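Amidohydrolase (Staphylococcus aureus, PDB 3NUR) probably hydrolyses carbon-nitrogen bonds of the linear amide type, as a putative metal-dependent amidohydrolase built on a TIM barrel and holding a calcium ion in the crystal. Local coordinates at residues 77-82 against 127-132; 145-150 against 183-188; 292-297 against 320-325; 309-314 against 340-345. All coordinates share one frame; numbering follows the deposited sequence.

Contact 1. Residues 77-82 against 127-132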
# COMPACT_ATOMS: atom_id res chain seq x y z
N GLU A 77 2.09 20.78 -9.67
CA GLU A 77 2.65 20.62 -8.32
C GLU A 77 3.26 19.23 -8.17
O GLU A 77 4.35 19.10 -7.62
CB GLU A 77 1.57 20.83 -7.26
CG GLU A 77 1.27 22.29 -7.01
CD GLU A 77 0.02 22.53 -6.19
OE1 GLU A 77 -0.02 22.10 -5.02
OE2 GLU A 77 -0.91 23.18 -6.72
N ARG A 78 2.59 18.22 -8.73
CA ARG A 78 3.04 16.81 -8.70
C ARG A 78 4.37 16.65 -9.48
O ARG A 78 5.34 16.07 -8.97
CB ARG A 78 1.93 15.91 -9.25
CG ARG A 78 2.18 14.42 -9.05
CD ARG A 78 0.99 13.58 -9.50
NE ARG A 78 -0.22 13.88 -8.73
CZ ARG A 78 -0.60 13.26 -7.61
NH1 ARG A 78 0.17 12.31 -7.06
NH2 ARG A 78 -1.73 13.61 -7.00
N ILE A 79 4.41 17.18 -10.71
CA ILE A 79 5.61 17.09 -11.57
C ILE A 79 6.79 17.83 -10.99
O ILE A 79 7.92 17.35 -11.11
CB ILE A 79 5.29 17.56 -13.03
CG1 ILE A 79 4.43 16.52 -13.77
CG2 ILE A 79 6.57 17.90 -13.82
CD1 ILE A 79 5.05 15.05 -14.00
N GLN A 80 6.54 19.01 -10.38
CA GLN A 80 7.60 19.81 -9.74
C GLN A 80 8.26 18.95 -8.65
O GLN A 80 9.50 18.86 -8.62
CB GLN A 80 7.01 21.08 -9.10
CG GLN A 80 8.09 21.97 -8.47
CD GLN A 80 7.53 23.23 -7.89
OE1 GLN A 80 7.48 23.40 -6.67
NE2 GLN A 80 7.09 24.15 -8.75
N PHE A 81 7.43 18.29 -7.80
CA PHE A 81 7.95 17.46 -6.73
C PHE A 81 8.77 16.30 -7.29
O PHE A 81 9.89 16.09 -6.85
CB PHE A 81 6.82 16.94 -5.80
CG PHE A 81 7.30 15.92 -4.78
CD1 PHE A 81 7.87 16.34 -3.58
CD2 PHE A 81 7.22 14.56 -5.04
CE1 PHE A 81 8.35 15.40 -2.65
CE2 PHE A 81 7.70 13.62 -4.11
CZ PHE A 81 8.26 14.05 -2.92
N MSE A 82 8.22 15.56 -8.26
CA MSE A 82 8.90 14.41 -8.85
C MSE A 82 10.24 14.79 -9.49
O MSE A 82 11.25 14.14 -9.20
CB MSE A 82 8.01 13.73 -9.87
CG MSE A 82 6.78 13.09 -9.23
SE MSE A 82 5.47 12.67 -10.58
CE MSE A 82 6.44 11.31 -11.58
N ASN A 127 4.88 8.05 -19.48
CA ASN A 127 6.25 7.77 -19.05
C ASN A 127 6.47 8.12 -17.58
O ASN A 127 7.49 7.70 -17.02
CB ASN A 127 7.24 8.53 -19.93
CG ASN A 127 7.18 8.10 -21.38
OD1 ASN A 127 6.80 8.88 -22.25
ND2 ASN A 127 7.51 6.85 -21.66
N ARG A 128 5.53 8.83 -16.94
CA ARG A 128 5.74 9.28 -15.55
C ARG A 128 4.84 8.63 -14.53
O ARG A 128 5.04 8.82 -13.33
CB ARG A 128 5.59 10.82 -15.46
CG ARG A 128 6.45 11.64 -16.44
CD ARG A 128 7.97 11.44 -16.29
NE ARG A 128 8.48 11.70 -14.94
CZ ARG A 128 8.81 12.90 -14.46
NH1 ARG A 128 8.67 13.99 -15.22
NH2 ARG A 128 9.27 13.02 -13.22
N PHE A 129 3.81 7.92 -14.99
CA PHE A 129 2.83 7.32 -14.09
C PHE A 129 2.44 5.92 -14.45
O PHE A 129 2.42 5.54 -15.63
CB PHE A 129 1.58 8.21 -14.00
CG PHE A 129 1.85 9.63 -13.56
CD1 PHE A 129 2.15 9.92 -12.23
CD2 PHE A 129 1.85 10.67 -14.48
CE1 PHE A 129 2.43 11.22 -11.83
CE2 PHE A 129 2.11 11.98 -14.07
CZ PHE A 129 2.39 12.25 -12.75
N VAL A 130 2.13 5.15 -13.42
CA VAL A 130 1.62 3.79 -13.51
C VAL A 130 0.40 3.78 -12.55
O VAL A 130 0.43 4.46 -11.51
CB VAL A 130 2.71 2.75 -13.13
CG1 VAL A 130 2.11 1.37 -12.87
CG2 VAL A 130 3.77 2.65 -14.23
N GLY A 131 -0.65 3.06 -12.90
CA GLY A 131 -1.83 3.06 -12.04
C GLY A 131 -2.03 1.82 -11.19
O GLY A 131 -1.72 0.71 -11.62
N PHE A 132 -2.55 2.04 -9.98
CA PHE A 132 -2.98 0.98 -9.07
C PHE A 132 -4.49 1.12 -8.99
O PHE A 132 -5.02 2.25 -8.91
CB PHE A 132 -2.31 1.10 -7.67
CG PHE A 132 -1.05 0.26 -7.46
CD1 PHE A 132 -0.52 -0.51 -8.49
CD2 PHE A 132 -0.37 0.31 -6.25
CE1 PHE A 132 0.65 -1.28 -8.29
CE2 PHE A 132 0.80 -0.45 -6.05
CZ PHE A 132 1.29 -1.25 -7.07
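Met-82, a selenomethionine, threads between the side chains of Arg-128 and Phe-129. Its SE lies 3.6 Å from CE1 of the Phe-129 ring and 4.5 Å from the ring centroid, 56° off the normal, an oblique Met-aromatic contact. A bend at chi3 (66°) brings CE to 3.4 Å from the Arg-128 backbone O, and the Met-82 and Arg-128 side chains run past each other in opposite directions. Methionine's long, unbranched chain suits this place because its selenium can meet the ring while its methyl follows the folded arginine. From one turn earlier in the same helix, Arg-78 CD reaches CE1 of the Phe-129 ring at 3.6 Å, the guanidinium plane standing 74° from the ring plane. These side chains join helix 75-84 to strand 129-131 of the TIM barrel; Arg-78 and Phe-129 both touch Leu-92 of the adjacent strand 87-94. Arg-78 carries its charge past the ring to the carbonyl O of His-30, a residue of the calcium site. Bends at chi2 and chi3 of Arg-128 place Ile-79 CD1 over one guanidinium face, 4.0 Å from NH1. NE bonds to Gln-88 O, NH2 to Val-87 O and Asn-83 OD1.

Contact 2. Residues 145-150 against 183-188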
# COMPACT_ATOMS: atom_id res chain seq x y z
N ARG A 145 -13.85 -8.38 -10.62
CA ARG A 145 -14.11 -8.04 -12.03
C ARG A 145 -13.52 -6.66 -12.37
O ARG A 145 -12.94 -6.48 -13.44
CB ARG A 145 -15.63 -8.06 -12.33
CG ARG A 145 -16.24 -9.47 -12.29
CD ARG A 145 -17.62 -9.56 -12.95
NE ARG A 145 -18.56 -8.58 -12.41
CZ ARG A 145 -19.36 -8.79 -11.36
NH1 ARG A 145 -19.35 -9.96 -10.74
NH2 ARG A 145 -20.16 -7.83 -10.92
N GLU A 146 -13.63 -5.69 -11.44
CA GLU A 146 -13.03 -4.36 -11.64
C GLU A 146 -11.50 -4.43 -11.64
O GLU A 146 -10.85 -3.69 -12.36
CB GLU A 146 -13.53 -3.36 -10.58
CG GLU A 146 -13.03 -1.92 -10.77
CD GLU A 146 -13.36 -1.21 -12.08
OE1 GLU A 146 -14.09 -1.79 -12.92
OE2 GLU A 146 -12.93 -0.05 -12.24
N PHE A 147 -10.95 -5.34 -10.83
CA PHE A 147 -9.50 -5.58 -10.77
C PHE A 147 -9.02 -6.04 -12.16
O PHE A 147 -8.04 -5.50 -12.68
CB PHE A 147 -9.19 -6.67 -9.72
CG PHE A 147 -7.80 -6.70 -9.11
CD1 PHE A 147 -6.76 -5.94 -9.65
CD2 PHE A 147 -7.53 -7.48 -7.99
CE1 PHE A 147 -5.47 -5.96 -9.09
CE2 PHE A 147 -6.25 -7.49 -7.42
CZ PHE A 147 -5.23 -6.74 -7.98
N GLU A 148 -9.70 -7.04 -12.73
CA GLU A 148 -9.39 -7.61 -14.04
C GLU A 148 -9.50 -6.52 -15.11
O GLU A 148 -8.62 -6.45 -15.98
CB GLU A 148 -10.32 -8.81 -14.35
CG GLU A 148 -9.99 -9.54 -15.66
CD GLU A 148 -10.63 -9.01 -16.94
OE1 GLU A 148 -11.79 -8.55 -16.89
OE2 GLU A 148 -9.96 -9.07 -17.99
N ARG A 149 -10.55 -5.66 -15.03
CA ARG A 149 -10.77 -4.57 -15.98
C ARG A 149 -9.60 -3.57 -15.91
O ARG A 149 -9.08 -3.19 -16.95
CB ARG A 149 -12.11 -3.85 -15.73
CG ARG A 149 -12.44 -2.81 -16.79
CD ARG A 149 -13.73 -2.09 -16.49
NE ARG A 149 -13.58 -1.06 -15.47
CZ ARG A 149 -13.32 0.22 -15.73
NH1 ARG A 149 -13.25 1.10 -14.74
NH2 ARG A 149 -13.11 0.63 -16.97
N CYS A 150 -9.17 -3.20 -14.70
CA CYS A 150 -8.06 -2.27 -14.50
C CYS A 150 -6.79 -2.79 -15.12
O CYS A 150 -6.08 -2.04 -15.79
CB CYS A 150 -7.88 -1.97 -13.02
SG CYS A 150 -9.14 -0.86 -12.34
N GLU A 183 -3.23 -12.94 -8.05
CA GLU A 183 -2.23 -13.94 -8.46
C GLU A 183 -2.37 -14.29 -9.95
O GLU A 183 -1.37 -14.30 -10.68
CB GLU A 183 -2.30 -15.20 -7.59
CG GLU A 183 -1.05 -16.06 -7.75
CD GLU A 183 -1.14 -17.52 -7.39
OE1 GLU A 183 -2.23 -18.12 -7.56
OE2 GLU A 183 -0.11 -18.08 -6.95
N ASN A 184 -3.62 -14.50 -10.41
CA ASN A 184 -3.95 -14.81 -11.81
C ASN A 184 -3.45 -13.71 -12.74
O ASN A 184 -2.93 -14.02 -13.81
CB ASN A 184 -5.46 -15.00 -11.98
CG ASN A 184 -5.97 -16.38 -11.62
OD1 ASN A 184 -5.20 -17.32 -11.35
ND2 ASN A 184 -7.29 -16.55 -11.63
N LEU A 185 -3.59 -12.44 -12.33
CA LEU A 185 -3.16 -11.29 -13.12
C LEU A 185 -1.66 -10.98 -12.96
O LEU A 185 -1.14 -10.15 -13.71
CB LEU A 185 -3.99 -10.05 -12.78
CG LEU A 185 -5.50 -10.13 -13.07
CD1 LEU A 185 -6.24 -9.01 -12.34
CD2 LEU A 185 -5.79 -10.09 -14.56
N ASP A 186 -0.96 -11.67 -12.00
CA ASP A 186 0.47 -11.48 -11.71
C ASP A 186 0.79 -10.03 -11.29
O ASP A 186 1.76 -9.41 -11.75
CB ASP A 186 1.36 -11.95 -12.88
CG ASP A 186 2.78 -12.29 -12.50
OD1 ASP A 186 3.01 -12.70 -11.33
OD2 ASP A 186 3.67 -12.18 -13.37
N VAL A 187 -0.07 -9.47 -10.43
CA VAL A 187 0.10 -8.09 -9.96
C VAL A 187 0.04 -8.06 -8.42
O VAL A 187 -0.67 -8.88 -7.84
CB VAL A 187 -0.91 -7.10 -10.59
CG1 VAL A 187 -0.67 -6.93 -12.09
CG2 VAL A 187 -2.36 -7.48 -10.28
N PRO A 188 0.72 -7.08 -7.76
CA PRO A 188 0.65 -7.03 -6.29
C PRO A 188 -0.56 -6.24 -5.76
O PRO A 188 -1.23 -5.50 -6.49
CB PRO A 188 1.95 -6.31 -5.92
CG PRO A 188 2.15 -5.33 -7.05
CD PRO A 188 1.63 -6.03 -8.29
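This is an apolar contact on the outer layer of the TIM barrel, where helix 140-152 meets the C-terminal end of the next helix, 176-185, and the loop that follows it. No hydrogen bond crosses between the two segments; aliphatic carbons and one aromatic ring do the work. Phe-147 supplies the ring. With its CG anti to the backbone N (chi1 -157°), the ring swings out from its helix toward segment 183-188. Leu-185 CD1 sits over one face, 4.1 Å above the ring plane and offset toward the rim. The same methyl rests 3.8 Å from CA of Glu-148, so a single leucine branch packs against both ring and helix backbone. Val-187 approaches obliquely from the far end of the ring, its CG2 lying 3.7 Å from Phe-147 CE1. A flat ring suits this place because its face and its far end can serve two different aliphatic partners.

Between Leu-185 and Val-187 the helix stops in a Schellman motif: Asp-186 takes positive phi (59°), and the chain turns so that both flanking residues point toward helix 140-152. Glu-148, at the exposed margin, lends its aliphatic CG to Leu-185 CD2 and sends OE2 to Asn-152. On another side of helix 140-152, Arg-149 grips Glu-146 side-on, NE to OE1 at 2.7 Å and NH1 to OE2 at 2.8 Å, while its NH2 pairs with Asp-116 of helix 104-124. Helix 140-152 thus lies between helices 104-124 and 176-185, and Pro-188 leads straight from the contact into strand 189-192, with a backbone bond to Ala-159 of strand 159-162.

Contact 3. Residues 292-297 against 320-325; sequences GMLTKP and IEPEKL
Leu-294 makes the main apolar contact, reaching with one branch into the turn formed by Pro-322 to Leu-325. Its CD1 lies 3.8 Å from Pro-322 CB and 4.1 Å from Leu-325 CD1, and it also rests on the backbone, 3.6 Å from Leu-325 N. CD1 is anti to CA (chi2 -178°), which points this branch away from its own backbone to the turn, where it meets proline, backbone and leucine together. Van der Waals packing on the Gly-292 carbonyl O adds to this, with Ile-320 CG2 at 3.9 Å and Pro-322 CB at 4.1 Å from that oxygen. Glycine suits the site because its positive phi (71°) favours that residue, and Gly-292 packs close to Ile-320 and Pro-322.

The two backbones bend in different ways. Leu-294 is the centre of an inverse gamma turn shortly before helix 296-306, whereas Pro-322 to Leu-325 form a type I beta turn, in which Pro-322 O accepts from Leu-325 N. Both segments belong to connections of the TIM barrel, with the Ile-320 side chain about 7 Å from the bound calcium ion.

Polar bridging comes through water. One water donates to Leu-294 O at 3.1 Å and accepts from Lys-324 NZ at 2.8 Å. A long lysine can span this exposed margin, and its ammonium group also forms a salt bridge with Glu-331.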
# COMPACT_ATOMS: atom_id res chain seq x y z
N GLY A 292 7.52 7.71 2.82
CA GLY A 292 8.07 9.04 3.10
C GLY A 292 8.62 9.26 4.49
O GLY A 292 8.94 10.40 4.85
N MSE A 293 8.77 8.17 5.29
CA MSE A 293 9.35 8.27 6.65
C MSE A 293 10.84 7.94 6.47
O MSE A 293 11.23 6.78 6.55
CB MSE A 293 8.67 7.27 7.62
CG MSE A 293 7.22 7.59 7.92
SE MSE A 293 6.35 6.07 8.86
CE MSE A 293 7.67 5.63 10.16
N LEU A 294 11.64 8.95 6.16
CA LEU A 294 13.03 8.76 5.78
C LEU A 294 13.96 8.74 6.97
O LEU A 294 14.70 9.69 7.23
CB LEU A 294 13.42 9.76 4.68
CG LEU A 294 12.48 9.82 3.45
CD1 LEU A 294 13.00 10.81 2.42
CD2 LEU A 294 12.26 8.44 2.83
N THR A 295 13.87 7.64 7.73
CA THR A 295 14.60 7.49 8.98
C THR A 295 15.47 6.25 8.93
O THR A 295 14.99 5.17 8.56
CB THR A 295 13.60 7.53 10.15
OG1 THR A 295 12.62 6.51 9.95
CG2 THR A 295 12.90 8.92 10.28
N LYS A 296 16.77 6.42 9.21
CA LYS A 296 17.74 5.32 9.14
C LYS A 296 17.50 4.11 10.08
O LYS A 296 17.66 2.98 9.62
CB LYS A 296 19.18 5.87 9.28
CG LYS A 296 20.26 4.85 8.98
CD LYS A 296 21.68 5.44 9.00
CE LYS A 296 22.75 4.40 8.74
NZ LYS A 296 22.86 3.40 9.85
N PRO A 297 17.18 4.28 11.38
CA PRO A 297 17.05 3.08 12.24
C PRO A 297 16.04 2.03 11.76
O PRO A 297 16.32 0.83 11.83
CB PRO A 297 16.71 3.66 13.62
CG PRO A 297 17.24 5.09 13.56
CD PRO A 297 16.97 5.52 12.16
N ILE A 320 2.81 13.67 2.61
CA ILE A 320 4.18 13.98 3.00
C ILE A 320 4.86 14.45 1.70
O ILE A 320 4.66 13.81 0.67
CB ILE A 320 4.98 12.80 3.65
CG1 ILE A 320 4.19 12.13 4.81
CG2 ILE A 320 6.36 13.30 4.15
CD1 ILE A 320 4.91 10.99 5.52
N GLU A 321 5.65 15.54 1.75
CA GLU A 321 6.45 16.00 0.60
C GLU A 321 7.91 15.99 1.11
O GLU A 321 8.43 17.03 1.51
CB GLU A 321 6.00 17.39 0.09
CG GLU A 321 4.58 17.36 -0.49
CD GLU A 321 3.99 18.67 -0.99
OE1 GLU A 321 4.72 19.44 -1.65
OE2 GLU A 321 2.78 18.89 -0.77
N PRO A 322 8.53 14.78 1.19
CA PRO A 322 9.87 14.70 1.80
C PRO A 322 10.96 15.39 0.99
O PRO A 322 11.25 15.00 -0.14
CB PRO A 322 10.10 13.19 2.01
CG PRO A 322 9.17 12.52 1.09
CD PRO A 322 8.03 13.44 0.79
N GLU A 323 11.52 16.46 1.58
CA GLU A 323 12.55 17.29 0.94
C GLU A 323 13.86 16.55 0.66
O GLU A 323 14.61 16.97 -0.22
CB GLU A 323 12.78 18.61 1.73
CG GLU A 323 13.57 18.44 3.02
CD GLU A 323 13.42 19.54 4.06
OE1 GLU A 323 12.28 20.00 4.29
OE2 GLU A 323 14.44 19.89 4.70
N LYS A 324 14.11 15.43 1.38
CA LYS A 324 15.32 14.60 1.24
C LYS A 324 15.09 13.29 0.45
O LYS A 324 15.98 12.44 0.39
CB LYS A 324 15.91 14.27 2.63
CG LYS A 324 16.63 15.46 3.27
CD LYS A 324 17.12 15.13 4.68
CE LYS A 324 18.40 14.31 4.70
NZ LYS A 324 18.48 13.45 5.91
N LEU A 325 13.90 13.15 -0.20
CA LEU A 325 13.62 11.95 -0.98
C LEU A 325 14.74 11.58 -1.97
O LEU A 325 15.19 10.43 -1.98
CB LEU A 325 12.26 12.05 -1.68
CG LEU A 325 11.77 10.73 -2.27
CD1 LEU A 325 11.24 9.79 -1.15
CD2 LEU A 325 10.70 10.97 -3.26
O HOH W 1 16.06 12.06 5.70

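Contact 4. Residues 309-314 against 340-345; sequences DRILYA and EKISYT
Ile-311 and Ile-342 lie side by side and point the same way, their CG2 methyls 4.1 Å apart. In both residues CG1 lies beside the backbone N (chi1 -56° and -61°), which leaves CG2 anti to N; the two CG2 methyls meet because the side chains run alongside each other. Branched aliphatic chains suit the buried seam: Ile-342 also meets the Tyr-313 ring obliquely, CG2 to CD1 at 4.2 Å. The ring itself leads away from the helix and sends its OH to Leu-325 O. Beside the Tyr-313 backbone, a water accepts from its N at 3.0 Å and donates to Ile-342 O at 2.7 Å, so it links the buried backbones where they do not bond directly. At the solvent side, Lys-341 runs extended across Asp-309 to form a salt bridge, NZ to OD1 at 2.8 Å. The ammonium group comes in on the syn side of the carboxylate, 20° out of its plane. The contact lies on a pi-type turn, 341-345, where Glu-340 O accepts from both Tyr-344 N and Thr-345 N. Segment 309-314 has backbone bonds to Ile-288 of strand 286-288 and Phe-27 of strand 24-31; helix 336-351 packs over it, and helix 296-306 adds Phe-299 beside both isoleucines.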
# COMPACT_ATOMS: atom_id res chain seq x y z
N ASP A 309 16.26 -6.95 -1.39
CA ASP A 309 15.44 -7.31 -2.55
C ASP A 309 13.95 -7.06 -2.33
O ASP A 309 13.19 -7.13 -3.28
CB ASP A 309 15.66 -8.80 -2.91
CG ASP A 309 17.03 -9.14 -3.46
OD1 ASP A 309 17.54 -8.37 -4.31
OD2 ASP A 309 17.56 -10.22 -3.11
N ARG A 310 13.55 -6.83 -1.07
CA ARG A 310 12.14 -6.68 -0.71
C ARG A 310 11.76 -5.26 -0.36
O ARG A 310 10.63 -5.01 0.08
CB ARG A 310 11.79 -7.66 0.45
CG ARG A 310 12.15 -9.14 0.20
CD ARG A 310 11.64 -9.73 -1.12
NE ARG A 310 10.18 -9.76 -1.15
CZ ARG A 310 9.46 -10.46 -2.03
NH1 ARG A 310 10.07 -11.18 -2.96
NH2 ARG A 310 8.13 -10.44 -1.97
N ILE A 311 12.67 -4.30 -0.57
CA ILE A 311 12.39 -2.90 -0.24
C ILE A 311 12.08 -2.08 -1.48
O ILE A 311 12.85 -2.09 -2.45
CB ILE A 311 13.53 -2.28 0.62
CG1 ILE A 311 13.78 -3.11 1.92
CG2 ILE A 311 13.27 -0.80 0.95
CD1 ILE A 311 15.10 -2.76 2.63
N LEU A 312 10.96 -1.36 -1.45
CA LEU A 312 10.54 -0.46 -2.53
C LEU A 312 10.54 0.96 -2.00
O LEU A 312 10.48 1.15 -0.80
CB LEU A 312 9.14 -0.83 -3.04
CG LEU A 312 8.94 -2.24 -3.59
CD1 LEU A 312 7.46 -2.50 -3.90
CD2 LEU A 312 9.82 -2.49 -4.82
N TYR A 313 10.66 1.96 -2.89
CA TYR A 313 10.69 3.36 -2.47
C TYR A 313 9.30 3.98 -2.54
O TYR A 313 8.45 3.50 -3.30
CB TYR A 313 11.73 4.13 -3.30
CG TYR A 313 12.43 5.26 -2.57
CD1 TYR A 313 12.71 5.17 -1.20
CD2 TYR A 313 12.87 6.39 -3.25
CE1 TYR A 313 13.40 6.19 -0.54
CE2 TYR A 313 13.56 7.41 -2.60
CZ TYR A 313 13.81 7.31 -1.24
OH TYR A 313 14.48 8.33 -0.59
N ALA A 314 9.03 4.97 -1.70
CA ALA A 314 7.70 5.63 -1.63
C ALA A 314 7.83 6.91 -0.82
O ALA A 314 8.60 6.94 0.14
CB ALA A 314 6.69 4.70 -0.97
N GLU A 340 20.38 1.03 -6.39
CA GLU A 340 19.66 0.76 -7.65
C GLU A 340 18.41 -0.11 -7.43
O GLU A 340 17.34 0.19 -7.98
CB GLU A 340 20.58 0.11 -8.70
CG GLU A 340 21.62 1.04 -9.29
CD GLU A 340 22.59 0.38 -10.25
OE1 GLU A 340 22.14 -0.48 -11.05
OE2 GLU A 340 23.79 0.73 -10.23
N LYS A 341 18.54 -1.15 -6.58
CA LYS A 341 17.45 -2.07 -6.25
C LYS A 341 16.27 -1.34 -5.60
O LYS A 341 15.13 -1.46 -6.06
CB LYS A 341 17.95 -3.23 -5.36
CG LYS A 341 18.78 -4.26 -6.11
CD LYS A 341 19.21 -5.41 -5.22
CE LYS A 341 19.72 -6.56 -6.05
NZ LYS A 341 20.11 -7.72 -5.19
N ILE A 342 16.56 -0.58 -4.54
CA ILE A 342 15.53 0.17 -3.82
C ILE A 342 14.93 1.27 -4.69
O ILE A 342 13.71 1.43 -4.70
CB ILE A 342 16.08 0.77 -2.49
CG1 ILE A 342 16.57 -0.32 -1.55
CG2 ILE A 342 15.01 1.69 -1.81
CD1 ILE A 342 17.49 0.31 -0.41
N SER A 343 15.78 2.02 -5.42
CA SER A 343 15.31 3.13 -6.24
C SER A 343 14.41 2.69 -7.39
O SER A 343 13.33 3.27 -7.58
CB SER A 343 16.49 3.95 -6.76
OG SER A 343 16.09 5.23 -7.23
N TYR A 344 14.86 1.68 -8.17
CA TYR A 344 14.12 1.30 -9.38
C TYR A 344 14.02 -0.18 -9.71
O TYR A 344 12.97 -0.60 -10.21
CB TYR A 344 14.87 2.01 -10.55
CG TYR A 344 14.15 2.12 -11.88
CD1 TYR A 344 13.53 3.32 -12.26
CD2 TYR A 344 14.19 1.09 -12.81
CE1 TYR A 344 12.89 3.44 -13.49
CE2 TYR A 344 13.53 1.19 -14.04
CZ TYR A 344 12.88 2.37 -14.38
OH TYR A 344 12.23 2.49 -15.58
N THR A 345 15.11 -0.95 -9.57
CA THR A 345 15.11 -2.34 -10.06
C THR A 345 14.17 -3.30 -9.39
O THR A 345 13.55 -4.10 -10.09
CB THR A 345 16.51 -2.91 -10.35
OG1 THR A 345 17.12 -3.32 -9.13
CG2 THR A 345 17.41 -1.98 -11.16
O HOH W 2 11.26 1.72 -5.78

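In the fold
The contacts follow the circuit of the TIM barrel. Contacts 1 and 2 come first and in series, whereas contacts 3 and 4 interlock, their segments alternating along the chain. Contacts 2 and 3 lie on opposite sides of the chain's centre, their own centres about 31 Å apart. Contacts 3 and 4, with centres about 15 Å apart, are joined by a probable hydrogen bond from Gly-292 N to Ala-314 O. Phe-81 packs on Pro-322 and Leu-325, bringing contact 1 against contact 3, while Phe-132 meets Pro-188 between contacts 1 and 2. Early and late parts of the chain thereby meet, consistent with a closed barrel around the calcium site of Glu-28, His-30, His-192 and Asp-316.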